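Local coordinates for tailspike protein (Siphovirus 9NA, PDB 3RIQ) that binds the lipopolysaccharide O-antigen receptor of Salmonella as a trimeric right-handed beta-helix and cleaves it as an endorhamnosidase, at the interface of chains A and B. Sequence-based numbering; all coordinates share one arbitrary frame. Chains: chain A/B, Tailspike protein.

The interface of chains A and B. Residues chain A 340, 360, 362, 388, 390; chain B 333, 355-357, 383.
B:Arg383 reaches across to A:His388 and points its NE at the imidazole ND1, 3.0 Å away and in the planes of both flat groups. The bond runs edge to edge, with the two planes twisted 77° about it. NH2 lies equally near the same ND1, which thus sits in the notch between the two N-H groups. Beyond the tip of NH2, nearly in line with CZ-NH2, lies the phenol OH of A:Tyr390, in a weak, strongly bent bond at 3.1 Å. The ring of A:Tyr390 in turn lays its CE1 over the centre of the imidazole, bracing A:His388 from its own chain. Against one guanidinium face rests the methyl CG2 of A:Val362.

Within chain B, B:Asp355 fixes the far end of the arginine: NH1 and NH2 both converge on OD1, NH1 at 2.9 Å as a salt bridge, NH2 nearly in line with the C-O bond. The two bonds steady the guanidinium's rotation, and the carboxylate probably helps to balance its charge. OD2 holds a water that also bonds A:Tyr390 OH.

A:Tyr340 slides its ring past B:Asp355 and B:Ile333 in the opposite direction. Both meet it from the same side, B:Asp355 CB 3.6 Å from CE1 and the B:Ile333 methyl CG2 at the CE2 edge. Its OH passes through a second water to B:Thr357 OG1, while the methyls of B:Thr357 and A:Thr360 meet tip to tip.

The contact joins strands 355-362 and neighbouring strands of two beta-helices side by side; with its mixed polar and water-bridged character, it probably helps to hold the subunits of the tailspike trimer together and in register.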
loop_
_atom_site.group_PDB
_atom_site.type_symbol
_atom_site.label_atom_id
_atom_site.label_comp_id
_atom_site.label_asym_id
_atom_site.label_seq_id
_atom_site.Cartn_x
_atom_site.Cartn_y
_atom_site.Cartn_z
ATOM N N TYR A 340 -6.968 -12.344 -6.027
ATOM C CA TYR A 340 -7.934 -12.504 -7.117
ATOM C C TYR A 340 -7.997 -13.976 -7.508
ATOM O O TYR A 340 -6.949 -14.628 -7.653
ATOM C CB TYR A 340 -7.474 -11.726 -8.365
ATOM C CG TYR A 340 -7.839 -10.268 -8.339
ATOM C CD1 TYR A 340 -9.081 -9.856 -8.841
ATOM C CD2 TYR A 340 -6.999 -9.318 -7.763
ATOM C CE1 TYR A 340 -9.468 -8.529 -8.793
ATOM C CE2 TYR A 340 -7.352 -7.959 -7.725
ATOM C CZ TYR A 340 -8.617 -7.584 -8.234
ATOM O OH TYR A 340 -9.075 -6.291 -8.172
ATOM N N THR A 360 -8.236 -7.337 0.552
ATOM C CA THR A 360 -9.163 -7.251 -0.583
ATOM C C THR A 360 -9.196 -8.634 -1.221
ATOM O O THR A 360 -8.153 -9.127 -1.658
ATOM C CB THR A 360 -8.677 -6.199 -1.593
ATOM O OG1 THR A 360 -8.639 -4.923 -0.927
ATOM C CG2 THR A 360 -9.653 -6.084 -2.769
ATOM N N VAL A 362 -11.198 -10.910 -4.149
ATOM C CA VAL A 362 -12.093 -10.870 -5.300
ATOM C C VAL A 362 -12.132 -12.239 -5.925
ATOM O O VAL A 362 -11.082 -12.870 -6.190
ATOM C CB VAL A 362 -11.593 -9.856 -6.353
ATOM C CG1 VAL A 362 -12.471 -9.902 -7.617
ATOM C CG2 VAL A 362 -11.529 -8.398 -5.776
ATOM N N HIS A 388 -15.388 -9.180 -2.879
ATOM C CA HIS A 388 -16.280 -9.184 -4.038
ATOM C C HIS A 388 -16.393 -10.601 -4.533
ATOM O O HIS A 388 -15.592 -11.035 -5.340
ATOM C CB HIS A 388 -15.769 -8.259 -5.153
ATOM C CG HIS A 388 -16.763 -8.043 -6.246
ATOM N ND1 HIS A 388 -16.637 -7.040 -7.174
ATOM C CD2 HIS A 388 -17.938 -8.666 -6.516
ATOM C CE1 HIS A 388 -17.672 -7.076 -8.002
ATOM N NE2 HIS A 388 -18.482 -8.047 -7.616
ATOM N N TYR A 390 -17.999 -13.666 -6.587
ATOM C CA TYR A 390 -18.717 -13.830 -7.868
ATOM C C TYR A 390 -19.648 -15.037 -7.790
ATOM O O TYR A 390 -20.115 -15.573 -8.830
ATOM C CB TYR A 390 -17.698 -14.009 -9.010
ATOM C CG TYR A 390 -16.849 -12.788 -9.401
ATOM C CD1 TYR A 390 -16.810 -11.623 -8.617
ATOM C CD2 TYR A 390 -16.005 -12.837 -10.523
ATOM C CE1 TYR A 390 -16.033 -10.526 -8.983
ATOM C CE2 TYR A 390 -15.191 -11.741 -10.874
ATOM C CZ TYR A 390 -15.204 -10.589 -10.086
ATOM O OH TYR A 390 -14.393 -9.488 -10.423
ATOM N N ILE B 333 -5.246 -5.365 -13.850
ATOM C CA ILE B 333 -5.449 -5.248 -12.382
ATOM C C ILE B 333 -4.771 -3.975 -11.926
ATOM O O ILE B 333 -3.595 -3.790 -12.187
ATOM C CB ILE B 333 -4.909 -6.496 -11.628
ATOM C CG1 ILE B 333 -5.724 -7.717 -12.027
ATOM C CG2 ILE B 333 -4.935 -6.260 -10.107
ATOM C CD1 ILE B 333 -5.138 -9.052 -11.555
ATOM N N ASP B 355 -10.224 -4.459 -13.221
ATOM C CA ASP B 355 -10.421 -4.552 -11.783
ATOM C C ASP B 355 -9.591 -3.487 -11.092
ATOM O O ASP B 355 -8.369 -3.481 -11.218
ATOM C CB ASP B 355 -10.037 -5.945 -11.306
ATOM C CG ASP B 355 -11.087 -6.950 -11.659
ATOM O OD1 ASP B 355 -12.137 -6.956 -10.996
ATOM O OD2 ASP B 355 -10.892 -7.730 -12.598
ATOM N N ILE B 356 -10.284 -2.587 -10.398
ATOM C CA ILE B 356 -9.717 -1.324 -9.911
ATOM C C ILE B 356 -9.988 -1.190 -8.435
ATOM O O ILE B 356 -11.149 -1.165 -8.032
ATOM C CB ILE B 356 -10.390 -0.123 -10.639
ATOM C CG1 ILE B 356 -10.226 -0.222 -12.157
ATOM C CG2 ILE B 356 -9.844 1.216 -10.161
ATOM C CD1 ILE B 356 -11.068 0.765 -12.939
ATOM N N THR B 357 -8.934 -1.093 -7.637
ATOM C CA THR B 357 -9.094 -1.017 -6.187
ATOM C C THR B 357 -8.203 0.005 -5.537
ATOM O O THR B 357 -7.122 0.271 -6.013
ATOM C CB THR B 357 -8.820 -2.393 -5.489
ATOM O OG1 THR B 357 -7.521 -2.883 -5.834
ATOM C CG2 THR B 357 -9.853 -3.444 -5.889
ATOM N N ARG B 383 -13.512 -0.816 -6.329
ATOM C CA ARG B 383 -13.730 -1.105 -4.888
ATOM C C ARG B 383 -12.745 -0.279 -4.086
ATOM O O ARG B 383 -11.536 -0.429 -4.275
ATOM C CB ARG B 383 -13.578 -2.589 -4.515
ATOM C CG ARG B 383 -14.384 -3.603 -5.316
ATOM C CD ARG B 383 -13.535 -4.245 -6.335
ATOM N NE ARG B 383 -14.133 -5.366 -7.071
ATOM C CZ ARG B 383 -13.492 -5.983 -8.072
ATOM N NH1 ARG B 383 -12.258 -5.588 -8.422
ATOM N NH2 ARG B 383 -14.078 -6.966 -8.735
HETATM O O HOH W 1 -7.133 -4.465 -7.997
HETATM O O HOH W 2 -12.609 -9.974 -12.338
#